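Local structure of uncharacterized protein (4YBV) at residues M13-M27 with A47-L60. The protein probably hydrolyses thioester substrates, as a hot dog-fold thioesterase. The protein carries 1 engineered substitution. Residues are numbered along the deposited sequence; the frame is centred on the assembly and turned at random.
Sequences MSIDHQEDGLVVISM and ALGETACSLGSANL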
# COMPACT_ATOMS: atom_id res chain seq x y z
N MET A 13 21.83 12.81 -5.09
CA MET A 13 21.29 11.87 -6.08
C MET A 13 21.99 12.05 -7.41
O MET A 13 22.23 13.18 -7.83
CB MET A 13 19.79 12.08 -6.28
CG MET A 13 18.95 11.85 -4.99
SD MET A 13 17.22 11.84 -5.46
CE MET A 13 16.48 11.87 -3.83
N SER A 14 22.28 10.95 -8.08
CA SER A 14 22.73 11.05 -9.49
C SER A 14 21.97 10.11 -10.41
O SER A 14 21.74 8.95 -10.07
CB SER A 14 24.25 10.81 -9.62
OG SER A 14 24.61 9.57 -9.05
N ILE A 15 21.54 10.65 -11.53
CA ILE A 15 20.86 9.88 -12.56
C ILE A 15 21.89 9.06 -13.31
O ILE A 15 22.66 9.63 -14.07
CB ILE A 15 20.13 10.75 -13.57
CG1 ILE A 15 19.15 11.69 -12.90
CG2 ILE A 15 19.40 9.89 -14.60
CD1 ILE A 15 18.19 10.96 -12.11
N ASP A 16 21.91 7.74 -13.11
CA ASP A 16 22.88 6.91 -13.80
C ASP A 16 22.43 6.55 -15.22
O ASP A 16 23.28 6.35 -16.10
CB ASP A 16 23.16 5.66 -12.99
CG ASP A 16 23.75 5.99 -11.64
OD1 ASP A 16 24.61 6.91 -11.54
OD2 ASP A 16 23.29 5.39 -10.67
N HIS A 17 21.12 6.47 -15.44
CA HIS A 17 20.56 6.11 -16.74
C HIS A 17 19.08 6.42 -16.80
O HIS A 17 18.34 6.27 -15.81
CB HIS A 17 20.77 4.61 -17.05
CG HIS A 17 20.14 4.16 -18.35
ND1 HIS A 17 20.40 4.77 -19.56
CD2 HIS A 17 19.27 3.16 -18.61
CE1 HIS A 17 19.71 4.16 -20.51
NE2 HIS A 17 19.02 3.17 -19.97
N GLN A 18 18.66 6.84 -17.99
CA GLN A 18 17.28 7.15 -18.31
C GLN A 18 16.95 6.66 -19.71
O GLN A 18 17.71 6.93 -20.64
CB GLN A 18 17.04 8.66 -18.31
CG GLN A 18 16.92 9.31 -17.00
CD GLN A 18 16.81 10.82 -17.17
OE1 GLN A 18 15.83 11.43 -16.77
NE2 GLN A 18 17.83 11.42 -17.75
N GLU A 19 15.82 6.00 -19.88
CA GLU A 19 15.25 5.81 -21.22
C GLU A 19 13.77 5.79 -21.01
O GLU A 19 13.32 5.74 -19.88
CB GLU A 19 15.76 4.53 -21.90
CG GLU A 19 15.85 3.31 -20.98
CD GLU A 19 16.35 2.06 -21.71
OE1 GLU A 19 17.41 1.49 -21.34
OE2 GLU A 19 15.66 1.66 -22.66
N ASP A 20 12.99 5.85 -22.07
CA ASP A 20 11.54 5.83 -21.88
C ASP A 20 11.11 4.61 -21.05
O ASP A 20 11.56 3.49 -21.31
CB ASP A 20 10.82 5.87 -23.24
CG ASP A 20 10.69 7.30 -23.78
OD1 ASP A 20 11.45 8.19 -23.32
OD2 ASP A 20 9.81 7.54 -24.64
N GLY A 21 10.32 4.85 -19.99
CA GLY A 21 9.87 3.79 -19.10
C GLY A 21 10.91 3.26 -18.13
O GLY A 21 10.70 2.24 -17.46
N LEU A 22 12.04 3.95 -18.02
CA LEU A 22 13.08 3.42 -17.15
C LEU A 22 13.94 4.54 -16.58
O LEU A 22 14.43 5.42 -17.32
CB LEU A 22 13.95 2.41 -17.90
CG LEU A 22 15.13 1.78 -17.17
CD1 LEU A 22 14.66 0.88 -16.01
CD2 LEU A 22 16.01 1.02 -18.16
N VAL A 23 14.09 4.53 -15.26
CA VAL A 23 14.99 5.48 -14.60
C VAL A 23 15.87 4.78 -13.57
O VAL A 23 15.40 4.02 -12.73
CB VAL A 23 14.20 6.62 -13.93
CG1 VAL A 23 15.17 7.57 -13.23
CG2 VAL A 23 13.41 7.36 -14.97
N VAL A 24 17.15 5.03 -13.62
CA VAL A 24 18.06 4.47 -12.65
C VAL A 24 18.71 5.67 -11.96
O VAL A 24 19.42 6.45 -12.61
CB VAL A 24 19.11 3.51 -13.32
CG1 VAL A 24 19.97 2.81 -12.27
CG2 VAL A 24 18.39 2.48 -14.22
N ILE A 25 18.44 5.83 -10.66
CA ILE A 25 19.06 6.90 -9.83
C ILE A 25 19.71 6.34 -8.60
O ILE A 25 19.15 5.48 -7.95
CB ILE A 25 18.04 7.91 -9.30
CG1 ILE A 25 16.96 8.18 -10.30
CG2 ILE A 25 18.70 9.20 -8.91
CD1 ILE A 25 16.06 9.25 -9.78
N SER A 26 20.86 6.87 -8.22
CA SER A 26 21.54 6.36 -7.04
C SER A 26 21.95 7.48 -6.09
O SER A 26 21.88 8.68 -6.45
CB SER A 26 22.79 5.53 -7.45
OG SER A 26 23.68 6.31 -8.22
N MET A 27 22.39 7.11 -4.90
CA MET A 27 22.84 8.11 -3.92
C MET A 27 23.70 7.42 -2.90
O MET A 27 23.54 6.22 -2.67
CB MET A 27 21.64 8.82 -3.26
CG MET A 27 20.88 7.94 -2.28
SD MET A 27 19.37 8.74 -1.61
CE MET A 27 18.93 7.61 -0.35
N ALA A 47 12.13 8.14 -0.62
CA ALA A 47 12.22 9.44 -1.31
C ALA A 47 12.99 9.30 -2.65
O ALA A 47 12.61 9.89 -3.67
CB ALA A 47 12.91 10.46 -0.43
N LEU A 48 14.07 8.52 -2.61
CA LEU A 48 14.79 8.19 -3.86
C LEU A 48 13.84 7.53 -4.88
O LEU A 48 13.76 7.96 -6.03
CB LEU A 48 15.96 7.27 -3.55
CG LEU A 48 16.91 6.88 -4.70
CD1 LEU A 48 17.71 8.08 -5.18
CD2 LEU A 48 17.85 5.82 -4.20
N GLY A 49 13.08 6.52 -4.43
CA GLY A 49 12.07 5.90 -5.30
C GLY A 49 11.04 6.84 -5.92
O GLY A 49 10.75 6.80 -7.15
N GLU A 50 10.46 7.70 -5.08
CA GLU A 50 9.47 8.66 -5.58
C GLU A 50 10.11 9.61 -6.59
O GLU A 50 9.49 9.94 -7.62
CB GLU A 50 8.80 9.46 -4.45
CG GLU A 50 7.74 10.41 -5.00
CD GLU A 50 6.62 10.77 -4.01
OE1 GLU A 50 6.51 10.15 -2.94
OE2 GLU A 50 5.85 11.70 -4.31
N THR A 51 11.34 10.04 -6.31
CA THR A 51 12.10 10.86 -7.27
C THR A 51 12.23 10.12 -8.61
O THR A 51 12.01 10.70 -9.68
CB THR A 51 13.49 11.22 -6.74
OG1 THR A 51 13.35 11.93 -5.48
CG2 THR A 51 14.24 12.09 -7.75
N ALA A 52 12.55 8.83 -8.54
CA ALA A 52 12.78 8.05 -9.76
C ALA A 52 11.51 7.99 -10.59
O ALA A 52 11.56 8.23 -11.81
CB ALA A 52 13.31 6.64 -9.42
N CYS A 53 10.35 7.71 -9.99
CA CYS A 53 9.24 7.61 -10.92
C CYS A 53 8.63 8.98 -11.29
O CYS A 53 8.02 9.11 -12.35
CB CYS A 53 8.16 6.64 -10.45
SG CYS A 53 7.70 6.62 -8.79
N SER A 54 8.84 10.00 -10.47
CA SER A 54 8.55 11.38 -10.89
C SER A 54 9.36 11.80 -12.16
O SER A 54 8.79 12.31 -13.15
CB SER A 54 8.84 12.33 -9.71
OG SER A 54 8.54 13.68 -10.03
N LEU A 55 10.68 11.58 -12.12
CA LEU A 55 11.53 11.81 -13.29
C LEU A 55 11.06 10.99 -14.50
O LEU A 55 10.98 11.51 -15.61
CB LEU A 55 12.98 11.48 -12.96
CG LEU A 55 13.62 12.43 -11.96
CD1 LEU A 55 14.94 11.91 -11.48
CD2 LEU A 55 13.76 13.84 -12.52
N GLY A 56 10.75 9.71 -14.28
CA GLY A 56 10.26 8.86 -15.36
C GLY A 56 9.01 9.38 -16.03
O GLY A 56 8.94 9.50 -17.28
N SER A 57 8.00 9.68 -15.22
CA SER A 57 6.75 10.14 -15.78
C SER A 57 6.94 11.48 -16.48
O SER A 57 6.33 11.72 -17.54
CB SER A 57 5.66 10.23 -14.71
OG SER A 57 5.20 8.93 -14.38
N ALA A 58 7.80 12.34 -15.91
CA ALA A 58 8.12 13.62 -16.55
C ALA A 58 8.76 13.39 -17.93
O ALA A 58 8.43 14.09 -18.88
CB ALA A 58 9.04 14.45 -15.67
N ASN A 59 9.65 12.41 -18.03
CA ASN A 59 10.28 12.05 -19.31
C ASN A 59 9.29 11.47 -20.33
O ASN A 59 9.55 11.54 -21.52
CB ASN A 59 11.42 11.04 -19.10
CG ASN A 59 12.63 11.66 -18.48
OD1 ASN A 59 12.79 12.88 -18.54
ND2 ASN A 59 13.52 10.83 -17.86
N LEU A 60 8.19 10.88 -19.86
CA LEU A 60 7.23 10.26 -20.78
C LEU A 60 6.11 11.18 -21.28
O LEU A 60 5.34 10.81 -22.16
CB LEU A 60 6.57 9.05 -20.11
CG LEU A 60 7.40 7.79 -19.89
CD1 LEU A 60 6.54 6.78 -19.20
CD2 LEU A 60 7.96 7.22 -21.20
O HOH W 1 13.15 8.19 -18.10
O HOH W 2 10.53 7.31 -18.58
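Ile25 and Leu55 meet nearly at right angles where the hot dog fold packs its long helix against the first hairpin of the antiparallel sheet, a worked example of a sheet wrapped round a central helix. Strand 22-27 and helix 47-60 approach to 7.8 Å, their N-to-C directions 142° apart, hence roughly antiparallel. Extended beyond CG1 (chi2 -176°), Ile25 brings CD1 3.3 Å from Leu55 CD1, and the same methyl presses on Ala52 CA, both closer than usual for carbon. Ile15, from the edge strand, reaches Leu55 tip to tip, the two CD1 atoms 3.4 Å apart. One helical turn beyond Ala52, Val23 rests CG2 on bare backbone, 3.5 Å from Gly56 CA. Toward the other end Leu48 slides past Met13 in the opposite direction and meets Met27 tip to tip, so both sulfurs touch its CD1. Met13 CE lies 3.5 Å from Thr51 OG1, which donates a hydrogen bond to Ala47 O and is also hydrogen-bonded to His41 of the second subunit. Near the hairpin turn, water 2 links Gly21 N to Gly56 O. Asn59 ND2 donates almost straight (165°) to Gln18 OE1 at 2.6 Å, arriving from above the carbonyl plane.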